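Local coordinates for MutT/nudix family protein (Shewanella oneidensis, PDB 3GZ5) that regulates transcription of NAD metabolism genes in an ADP-ribose-dependent manner, pairing a Nudix domain with a winged helix domain that probably binds the DNA, at residues F30-H33 against D34-L37; L156-K159 against A160-L164; E172-L176 against P177-H181; P190-G193 against K194-R197. All coordinates share one frame; numbering follows the deposited sequence.

Overall arrangement
All four contacts are local, joining adjoining segments of the chain, but they sit in different settings. Contact 1 turns a hairpin of the Nudix domain, buried at Phe30, Thr31 and Leu37 and exposed at its tip. Contact 2 ends helix 145-162, which packs on that hairpin through Phe30 and Leu156. Contacts 3 and 4 begin consecutive helices of the winged helix domain, and Gln180 of one probably hydrogen-bonds Arg197 of the other; contact 4 lies nearest the surface. Leu164 of contact 2 reaches both, touching Leu179 and Phe196. Paired strands dominate contact 1, a carbonyl shared at a helix C-terminus contact 2, and N-terminal turns contacts 3 and 4.

Contact 1: residues F30-H33 against D34-L37; sequences FTYH and DQQL
His33 and Gln36 pair across the neck of a tight beta hairpin, whose two-residue loop, Asp34-Gln35, links strand 22-33 to strand 36-43 in the Nudix domain. His33 N donates to Gln36 O and Gln36 N to His33 O, both at 3.0 Å, the two bonds of a hydrogen-bonded antiparallel pair. The packed side holds the Tyr32-Leu37 non-hydrogen-bonded pair. There Leu37 CA comes within 3.5 Å of Thr31 O in a CA-H...O contact, and Leu37 CD2 touches Phe30 CD1 loosely at 4.5 Å, both side chains being buried against helix 145-162. With CG anti to the backbone N (chi1 176°), Tyr32 carries its ring obliquely past the carbonyl oxygens of Gln36 and Gln35 toward helix 176-187. The tip is more open: Asp34 and Gln35 are exposed, and the peptide bond joining them is cis. Here Tyr32 OH lies 3.3 Å from Gln35 CB. His33 stacks with Tyr115, and one face of its imidazole takes Asp34 CB, 3.7 Å from the ring centroid and offset toward the rim.

Contact 2: residues L156-K159 against A160-L164; sequences LTQK and ALYSL
Lys159 O and Ser163 OG meet where helix 145-162 comes to its end, Ser163 being the first residue to leave helical geometry. Among the backbone bonds, Ala160 N to Leu156 O (2.9 Å) is a regular helical link. Farther on the pattern weakens: Leu161 N is shared between Thr157 O and Gln158 O, and Tyr162 N between Gln158 O and Lys159 O, all four bonds being weak. The side-chain bond adds to these. A chi1 of 76° folds Ser163 OG back over the last turn to donate to Lys159 O at 2.8 Å, while Ser163 N makes a weak bond to the same oxygen; the hydroxyl in turn accepts from Val165 N just beyond the helix. Side-chain packing involves Gln158 with Tyr162 and Leu161. The Gln158 chain, bent at chi2 (-58°), runs alongside Tyr162 in the same direction and sets NE2 at the ring edge, in its plane, 3.8 Å from CE2, with amide and ring planes 56° apart. On its other branch, Gln158 OE1 lies 4.1 Å from Leu161 CD1. Lys159 NZ leaves the contact for a salt bridge with Glu88, and Tyr162 OH hydrogen-bonds Leu235 O of the second subunit. Leu156 and Ala160 pack on Leu186 of helix 176-187, and Leu164 reaches Phe196 and Val200 of helix 193-203.

Contact 3: residues E172-L176 against P177-H181; sequences EPFTL and PELQH
Thr175 and Glu178 cross at about a right angle, with Thr175 OG1 directed at the flank of the glutamate, 3.1 Å from CG. Its chi1 of 62° turns the hydroxyl toward the helix, where it accepts a weak bond from Glu178 N at 3.3 Å. Glu178, extended beyond CG, runs back along the incoming chain until OE2 lies against Phe174 CB at 3.0 Å; the other oxygen, OE1, forms a salt bridge with Arg213 of strand 206-213. This is the N-cap of helix 176-187, with Thr175 as the capping residue, at the junction where the weakly bonded strand at about 174-175 of the winged helix domain leads into the helix. Thr175 O then accepts from Leu179 N (3.2 Å), and Leu176 O from Gln180 N (2.9 Å), opening the regular helical pattern. Pro177, in the first turn, has no amide hydrogen to offer and presses its CD close to Leu176 CB at 3.5 Å. On the buried side the Phe174 ring crosses Leu179 obliquely, CE2 lying 4.1 Å from Leu179 CB. Both of these side chains, together with Leu176, pack on Leu206 of strand 206-213, while Phe174 pairs through its backbone with Tyr223.

Contact 4: residues P190-G193 against K194-R197; sequences PIQG and KSFR
Ile191 sends its CD1 methyl over one face of the Phe196 ring, a CH-pi contact 4.1 Å from the ring centroid and offset toward the rim. Two torsions bring the groups together: the chi1 of Ile191, 72°, swings CD1 over the ring, and that of Phe196, -172°, sets CG trans to the backbone N. Gln192 CG also rests against the Ser195 side chain, 3.4 Å from OG. Phe196 is the buried residue here, packed also on Leu164 and Leu238 and set edge-to-face with His183. The hydrogen bonds are those of a first helical turn. Gln192, at the N-cap position, offers its carbonyl to Phe196 N, the N-H...O angle a straight 172° at 3.0 Å. Gly193 O is gripped twice, by Arg197 N (3.1 Å) and by Arg197 NH1 (3.2 Å), which arrive from opposite faces of the carbonyl plane. The oxygen lies close to the guanidinium plane, at its edge. NH1 also binds Gln180 OE1, so that the arginine ties the start of its own helix to helix 176-187. In this winged helix domain, helices 176-187 and 193-203 with the short link between them match a helix-turn-helix; helix 193-203 is its second helix, the usual recognition helix, consistent with a role in DNA binding.

Contact 1: residues F30-H33 against D34-L37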
loop_
_atom_site.group_PDB
_atom_site.type_symbol
_atom_site.label_atom_id
_atom_site.label_comp_id
_atom_site.label_asym_id
_atom_site.label_seq_id
_atom_site.Cartn_x
_atom_site.Cartn_y
_atom_site.Cartn_z
ATOM N N PHE B 30 7.862 -1.012 14.918
ATOM C CA PHE B 30 9.022 -1.886 15.126
ATOM C C PHE B 30 10.228 -1.081 15.523
ATOM O O PHE B 30 10.419 0.060 15.099
ATOM C CB PHE B 30 9.429 -2.617 13.836
ATOM C CG PHE B 30 8.425 -3.564 13.318
ATOM C CD1 PHE B 30 8.376 -4.860 13.780
ATOM C CD2 PHE B 30 7.556 -3.182 12.328
ATOM C CE1 PHE B 30 7.447 -5.769 13.277
ATOM C CE2 PHE B 30 6.621 -4.075 11.829
ATOM C CZ PHE B 30 6.574 -5.377 12.311
ATOM N N THR B 31 11.073 -1.714 16.318
ATOM C CA THR B 31 12.436 -1.242 16.506
ATOM C C THR B 31 13.384 -2.438 16.382
ATOM O O THR B 31 12.964 -3.582 16.156
ATOM C CB THR B 31 12.600 -0.501 17.848
ATOM O OG1 THR B 31 13.861 0.165 17.870
ATOM C CG2 THR B 31 12.510 -1.461 19.041
ATOM N N TYR B 32 14.666 -2.174 16.526
ATOM C CA TYR B 32 15.641 -3.227 16.527
ATOM C C TYR B 32 16.503 -3.106 17.778
ATOM O O TYR B 32 17.136 -2.082 18.013
ATOM C CB TYR B 32 16.474 -3.152 15.254
ATOM C CG TYR B 32 17.576 -4.166 15.213
ATOM C CD1 TYR B 32 17.325 -5.485 14.826
ATOM C CD2 TYR B 32 18.876 -3.798 15.550
ATOM C CE1 TYR B 32 18.346 -6.406 14.784
ATOM C CE2 TYR B 32 19.898 -4.705 15.517
ATOM C CZ TYR B 32 19.635 -6.002 15.139
ATOM O OH TYR B 32 20.678 -6.880 15.120
ATOM N N HIS B 33 16.502 -4.147 18.595
ATOM C CA HIS B 33 17.290 -4.127 19.814
ATOM C C HIS B 33 17.678 -5.534 20.249
ATOM O O HIS B 33 16.850 -6.457 20.230
ATOM C CB HIS B 33 16.517 -3.425 20.937
ATOM C CG HIS B 33 17.350 -3.103 22.141
ATOM N ND1 HIS B 33 17.113 -3.659 23.383
ATOM C CD2 HIS B 33 18.405 -2.270 22.295
ATOM C CE1 HIS B 33 17.993 -3.190 24.247
ATOM N NE2 HIS B 33 18.785 -2.340 23.614
ATOM N N ASP B 34 18.959 -5.691 20.588
ATOM C CA ASP B 34 19.422 -6.775 21.440
ATOM C C ASP B 34 18.971 -8.203 21.078
ATOM O O ASP B 34 18.261 -8.803 21.870
ATOM C CB ASP B 34 18.965 -6.462 22.880
ATOM C CG ASP B 34 19.777 -7.199 23.951
ATOM O OD1 ASP B 34 20.492 -6.510 24.731
ATOM O OD2 ASP B 34 19.684 -8.456 24.030
ATOM N N GLN B 35 19.285 -8.751 19.904
ATOM C CA GLN B 35 19.516 -8.037 18.655
ATOM C C GLN B 35 18.495 -8.659 17.703
ATOM O O GLN B 35 18.825 -9.405 16.771
ATOM C CB GLN B 35 20.959 -8.150 18.128
ATOM C CG GLN B 35 21.636 -9.507 18.280
ATOM C CD GLN B 35 22.256 -9.694 19.655
ATOM O OE1 GLN B 35 22.216 -8.785 20.494
ATOM N NE2 GLN B 35 22.836 -10.879 19.895
ATOM N N GLN B 36 17.236 -8.339 17.985
ATOM C CA GLN B 36 16.088 -8.863 17.271
ATOM C C GLN B 36 15.115 -7.716 16.971
ATOM O O GLN B 36 15.262 -6.606 17.484
ATOM C CB GLN B 36 15.398 -9.922 18.140
ATOM C CG GLN B 36 15.030 -9.418 19.535
ATOM C CD GLN B 36 14.722 -10.527 20.536
ATOM O OE1 GLN B 36 14.566 -10.263 21.733
ATOM N NE2 GLN B 36 14.637 -11.769 20.058
ATOM N N LEU B 37 14.132 -8.000 16.125
ATOM C CA LEU B 37 12.995 -7.114 15.936
ATOM C C LEU B 37 12.134 -7.130 17.174
ATOM O O LEU B 37 11.818 -8.197 17.681
ATOM C CB LEU B 37 12.153 -7.595 14.768
ATOM C CG LEU B 37 12.790 -7.396 13.414
ATOM C CD1 LEU B 37 12.153 -8.341 12.420
ATOM C CD2 LEU B 37 12.673 -5.921 12.997
#

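Contact 2: residues L156-K159 against A160-L164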
loop_
_atom_site.group_PDB
_atom_site.type_symbol
_atom_site.label_atom_id
_atom_site.label_comp_id
_atom_site.label_asym_id
_atom_site.label_seq_id
_atom_site.Cartn_x
_atom_site.Cartn_y
_atom_site.Cartn_z
ATOM N N LEU B 156 7.940 -5.102 5.657
ATOM C CA LEU B 156 9.309 -4.796 6.077
ATOM C C LEU B 156 10.378 -5.598 5.324
ATOM O O LEU B 156 11.431 -5.066 4.959
ATOM C CB LEU B 156 9.478 -5.041 7.568
ATOM C CG LEU B 156 9.026 -3.973 8.537
ATOM C CD1 LEU B 156 10.004 -4.053 9.695
ATOM C CD2 LEU B 156 9.058 -2.619 7.908
ATOM N N THR B 157 10.088 -6.871 5.098
ATOM C CA THR B 157 10.906 -7.719 4.240
ATOM C C THR B 157 11.109 -7.131 2.839
ATOM O O THR B 157 12.241 -7.075 2.377
ATOM C CB THR B 157 10.358 -9.163 4.219
ATOM O OG1 THR B 157 10.358 -9.644 5.571
ATOM C CG2 THR B 157 11.221 -10.059 3.372
ATOM N N GLN B 158 10.032 -6.659 2.192
ATOM C CA GLN B 158 10.151 -5.959 0.907
ATOM C C GLN B 158 10.915 -4.640 1.023
ATOM O O GLN B 158 11.667 -4.275 0.118
ATOM C CB GLN B 158 8.790 -5.713 0.228
ATOM C CG GLN B 158 7.959 -6.958 -0.051
ATOM C CD GLN B 158 8.663 -7.992 -0.938
ATOM O OE1 GLN B 158 9.082 -9.064 -0.460
ATOM N NE2 GLN B 158 8.791 -7.677 -2.236
ATOM N N LYS B 159 10.723 -3.909 2.116
ATOM C CA LYS B 159 11.521 -2.708 2.338
ATOM C C LYS B 159 13.025 -3.026 2.406
ATOM O O LYS B 159 13.830 -2.252 1.904
ATOM C CB LYS B 159 11.090 -1.969 3.614
ATOM C CG LYS B 159 9.684 -1.433 3.593
ATOM C CD LYS B 159 9.497 -0.334 2.594
ATOM C CE LYS B 159 8.048 0.043 2.609
ATOM N NZ LYS B 159 7.797 1.295 1.847
ATOM N N ALA B 160 13.395 -4.140 3.045
ATOM C CA ALA B 160 14.805 -4.583 3.128
ATOM C C ALA B 160 15.382 -4.902 1.743
ATOM O O ALA B 160 16.578 -4.803 1.530
ATOM C CB ALA B 160 14.954 -5.779 4.053
ATOM N N LEU B 161 14.507 -5.248 0.805
ATOM C CA LEU B 161 14.905 -5.624 -0.553
ATOM C C LEU B 161 15.070 -4.442 -1.496
ATOM O O LEU B 161 15.890 -4.479 -2.437
ATOM C CB LEU B 161 13.877 -6.598 -1.145
ATOM C CG LEU B 161 13.999 -8.113 -0.891
ATOM C CD1 LEU B 161 12.995 -8.832 -1.781
ATOM C CD2 LEU B 161 15.410 -8.672 -1.169
ATOM N N TYR B 162 14.277 -3.398 -1.263
ATOM C CA TYR B 162 14.200 -2.291 -2.216
ATOM C C TYR B 162 14.495 -0.915 -1.649
ATOM O O TYR B 162 14.349 0.060 -2.367
ATOM C CB TYR B 162 12.829 -2.256 -2.910
ATOM C CG TYR B 162 12.544 -3.470 -3.744
ATOM C CD1 TYR B 162 13.136 -3.642 -4.999
ATOM C CD2 TYR B 162 11.688 -4.463 -3.272
ATOM C CE1 TYR B 162 12.874 -4.784 -5.771
ATOM C CE2 TYR B 162 11.418 -5.603 -4.030
ATOM C CZ TYR B 162 12.008 -5.749 -5.271
ATOM O OH TYR B 162 11.718 -6.875 -5.991
ATOM N N SER B 163 14.872 -0.831 -0.374
ATOM C CA SER B 163 15.149 0.470 0.257
ATOM C C SER B 163 16.139 0.358 1.424
ATOM O O SER B 163 16.611 -0.738 1.726
ATOM C CB SER B 163 13.836 1.124 0.743
ATOM O OG SER B 163 13.353 0.529 1.936
ATOM N N LEU B 164 16.442 1.491 2.074
ATOM C CA LEU B 164 17.203 1.528 3.331
ATOM C C LEU B 164 16.324 2.011 4.476
ATOM O O LEU B 164 16.818 2.442 5.513
ATOM C CB LEU B 164 18.438 2.438 3.200
ATOM C CG LEU B 164 19.485 2.122 2.125
ATOM C CD1 LEU B 164 20.589 3.172 2.110
ATOM C CD2 LEU B 164 20.109 0.744 2.367
#

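Contact 3: residues E172-L176 against P177-H181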
loop_
_atom_site.group_PDB
_atom_site.type_symbol
_atom_site.label_atom_id
_atom_site.label_comp_id
_atom_site.label_asym_id
_atom_site.label_seq_id
_atom_site.Cartn_x
_atom_site.Cartn_y
_atom_site.Cartn_z
ATOM N N GLU B 172 20.666 6.854 15.655
ATOM C CA GLU B 172 21.498 7.633 14.767
ATOM C C GLU B 172 22.603 8.269 15.621
ATOM O O GLU B 172 22.317 8.726 16.727
ATOM C CB GLU B 172 20.638 8.702 14.092
ATOM C CG GLU B 172 20.804 8.789 12.584
ATOM C CD GLU B 172 19.779 7.980 11.793
ATOM O OE1 GLU B 172 19.210 6.978 12.313
ATOM O OE2 GLU B 172 19.549 8.348 10.621
ATOM N N PRO B 173 23.866 8.265 15.143
ATOM C CA PRO B 173 24.359 7.652 13.901
ATOM C C PRO B 173 24.565 6.139 14.056
ATOM O O PRO B 173 24.703 5.643 15.182
ATOM C CB PRO B 173 25.713 8.332 13.694
ATOM C CG PRO B 173 26.207 8.577 15.083
ATOM C CD PRO B 173 24.957 8.916 15.896
ATOM N N PHE B 174 24.583 5.421 12.939
ATOM C CA PHE B 174 24.832 3.976 12.960
ATOM C C PHE B 174 25.961 3.593 12.002
ATOM O O PHE B 174 26.337 4.371 11.128
ATOM C CB PHE B 174 23.550 3.201 12.585
ATOM C CG PHE B 174 22.952 3.626 11.270
ATOM C CD1 PHE B 174 21.836 4.444 11.241
ATOM C CD2 PHE B 174 23.530 3.237 10.060
ATOM C CE1 PHE B 174 21.292 4.844 10.037
ATOM C CE2 PHE B 174 23.002 3.640 8.857
ATOM C CZ PHE B 174 21.875 4.439 8.844
ATOM N N THR B 175 26.485 2.379 12.151
ATOM C CA THR B 175 27.510 1.892 11.228
ATOM C C THR B 175 26.857 1.096 10.133
ATOM O O THR B 175 25.713 0.680 10.237
ATOM C CB THR B 175 28.564 1.018 11.925
ATOM O OG1 THR B 175 27.931 -0.142 12.480
ATOM C CG2 THR B 175 29.272 1.808 13.031
ATOM N N LEU B 176 27.590 0.906 9.059
ATOM C CA LEU B 176 27.074 0.186 7.926
ATOM C C LEU B 176 26.898 -1.319 8.183
ATOM O O LEU B 176 25.976 -1.912 7.652
ATOM C CB LEU B 176 27.948 0.485 6.721
ATOM C CG LEU B 176 27.117 0.501 5.451
ATOM C CD1 LEU B 176 27.328 1.791 4.707
ATOM C CD2 LEU B 176 27.520 -0.705 4.626
ATOM N N PRO B 177 27.800 -1.949 8.973
ATOM C CA PRO B 177 27.521 -3.280 9.513
ATOM C C PRO B 177 26.234 -3.415 10.347
ATOM O O PRO B 177 25.588 -4.455 10.272
ATOM C CB PRO B 177 28.751 -3.560 10.392
ATOM C CG PRO B 177 29.835 -2.785 9.738
ATOM C CD PRO B 177 29.171 -1.516 9.308
ATOM N N GLU B 178 25.895 -2.409 11.153
ATOM C CA GLU B 178 24.596 -2.369 11.848
ATOM C C GLU B 178 23.423 -2.409 10.862
ATOM O O GLU B 178 22.464 -3.164 11.048
ATOM C CB GLU B 178 24.465 -1.099 12.685
ATOM C CG GLU B 178 25.338 -1.027 13.920
ATOM C CD GLU B 178 25.154 0.297 14.656
ATOM O OE1 GLU B 178 26.048 0.681 15.445
ATOM O OE2 GLU B 178 24.109 0.952 14.446
ATOM N N LEU B 179 23.512 -1.575 9.829
ATOM C CA LEU B 179 22.469 -1.442 8.840
ATOM C C LEU B 179 22.316 -2.749 8.080
ATOM O O LEU B 179 21.207 -3.233 7.865
ATOM C CB LEU B 179 22.815 -0.311 7.878
ATOM C CG LEU B 179 21.785 -0.035 6.789
ATOM C CD1 LEU B 179 20.418 0.377 7.380
ATOM C CD2 LEU B 179 22.309 0.997 5.765
ATOM N N GLN B 180 23.447 -3.321 7.667
ATOM C CA GLN B 180 23.450 -4.614 7.000
ATOM C C GLN B 180 22.779 -5.679 7.860
ATOM O O GLN B 180 21.962 -6.449 7.370
ATOM C CB GLN B 180 24.884 -5.039 6.653
ATOM C CG GLN B 180 24.935 -6.364 5.928
ATOM C CD GLN B 180 26.324 -6.713 5.454
ATOM O OE1 GLN B 180 27.098 -5.831 5.064
ATOM N NE2 GLN B 180 26.642 -7.997 5.458
ATOM N N HIS B 181 23.118 -5.718 9.142
ATOM C CA HIS B 181 22.543 -6.717 10.025
ATOM C C HIS B 181 21.019 -6.612 10.192
ATOM O O HIS B 181 20.322 -7.631 10.166
ATOM C CB HIS B 181 23.243 -6.772 11.378
ATOM C CG HIS B 181 22.834 -7.960 12.197
ATOM N ND1 HIS B 181 22.984 -9.261 11.751
ATOM C CD2 HIS B 181 22.239 -8.047 13.410
ATOM C CE1 HIS B 181 22.514 -10.096 12.662
ATOM N NE2 HIS B 181 22.055 -9.386 13.679
#

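Contact 4: residues P190-G193 against K194-R197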
loop_
_atom_site.group_PDB
_atom_site.type_symbol
_atom_site.label_atom_id
_atom_site.label_comp_id
_atom_site.label_asym_id
_atom_site.label_seq_id
_atom_site.Cartn_x
_atom_site.Cartn_y
_atom_site.Cartn_z
ATOM N N PRO B 190 21.656 -14.257 5.651
ATOM C CA PRO B 190 22.900 -13.494 5.521
ATOM C C PRO B 190 22.956 -12.840 4.154
ATOM O O PRO B 190 22.522 -13.438 3.176
ATOM C CB PRO B 190 23.991 -14.566 5.642
ATOM C CG PRO B 190 23.377 -15.618 6.498
ATOM C CD PRO B 190 21.898 -15.627 6.153
ATOM N N ILE B 191 23.445 -11.608 4.087
ATOM C CA ILE B 191 23.537 -10.930 2.792
ATOM C C ILE B 191 24.981 -10.596 2.437
ATOM O O ILE B 191 25.885 -10.696 3.267
ATOM C CB ILE B 191 22.593 -9.679 2.656
ATOM C CG1 ILE B 191 23.081 -8.503 3.507
ATOM C CG2 ILE B 191 21.135 -10.048 2.967
ATOM C CD1 ILE B 191 22.330 -7.195 3.257
ATOM N N GLN B 192 25.163 -10.198 1.188
ATOM C CA GLN B 192 26.461 -10.073 0.572
ATOM C C GLN B 192 27.078 -8.675 0.814
ATOM O O GLN B 192 26.861 -7.730 0.051
ATOM C CB GLN B 192 26.350 -10.463 -0.919
ATOM C CG GLN B 192 25.169 -9.805 -1.709
ATOM C CD GLN B 192 23.774 -10.447 -1.502
ATOM O OE1 GLN B 192 23.503 -11.097 -0.490
ATOM N NE2 GLN B 192 22.883 -10.238 -2.474
ATOM N N GLY B 193 27.857 -8.571 1.891
ATOM C CA GLY B 193 28.412 -7.294 2.370
ATOM C C GLY B 193 28.881 -6.248 1.364
ATOM O O GLY B 193 28.653 -5.047 1.549
ATOM N N LYS B 194 29.532 -6.706 0.300
ATOM C CA LYS B 194 30.223 -5.829 -0.644
ATOM C C LYS B 194 29.287 -5.356 -1.754
ATOM O O LYS B 194 29.443 -4.242 -2.274
ATOM C CB LYS B 194 31.448 -6.560 -1.209
ATOM C CG LYS B 194 32.048 -5.973 -2.484
ATOM C CD LYS B 194 33.285 -5.128 -2.194
ATOM C CE LYS B 194 34.297 -5.228 -3.335
ATOM N NZ LYS B 194 33.737 -4.766 -4.644
ATOM N N SER B 195 28.329 -6.208 -2.119
ATOM C CA SER B 195 27.222 -5.790 -2.974
ATOM C C SER B 195 26.395 -4.705 -2.247
ATOM O O SER B 195 26.080 -3.661 -2.820
ATOM C CB SER B 195 26.316 -6.977 -3.331
ATOM O OG SER B 195 27.048 -8.060 -3.874
ATOM N N PHE B 196 26.066 -4.978 -0.983
ATOM C CA PHE B 196 25.267 -4.075 -0.152
ATOM C C PHE B 196 25.883 -2.682 -0.058
ATOM O O PHE B 196 25.222 -1.702 -0.398
ATOM C CB PHE B 196 25.059 -4.668 1.249
ATOM C CG PHE B 196 24.090 -3.889 2.105
ATOM C CD1 PHE B 196 22.740 -3.772 1.735
ATOM C CD2 PHE B 196 24.517 -3.282 3.290
ATOM C CE1 PHE B 196 21.832 -3.058 2.534
ATOM C CE2 PHE B 196 23.612 -2.567 4.097
ATOM C CZ PHE B 196 22.268 -2.458 3.712
ATOM N N ARG B 197 27.143 -2.618 0.387
ATOM C CA ARG B 197 27.954 -1.387 0.381
ATOM C C ARG B 197 27.981 -0.657 -0.955
ATOM O O ARG B 197 27.793 0.561 -0.995
ATOM C CB ARG B 197 29.372 -1.666 0.857
ATOM C CG ARG B 197 29.517 -1.570 2.350
ATOM C CD ARG B 197 30.698 -2.362 2.849
ATOM N NE ARG B 197 30.753 -2.409 4.311
ATOM C CZ ARG B 197 30.062 -3.255 5.077
ATOM N NH1 ARG B 197 29.224 -4.145 4.536
ATOM N NH2 ARG B 197 30.198 -3.203 6.399
#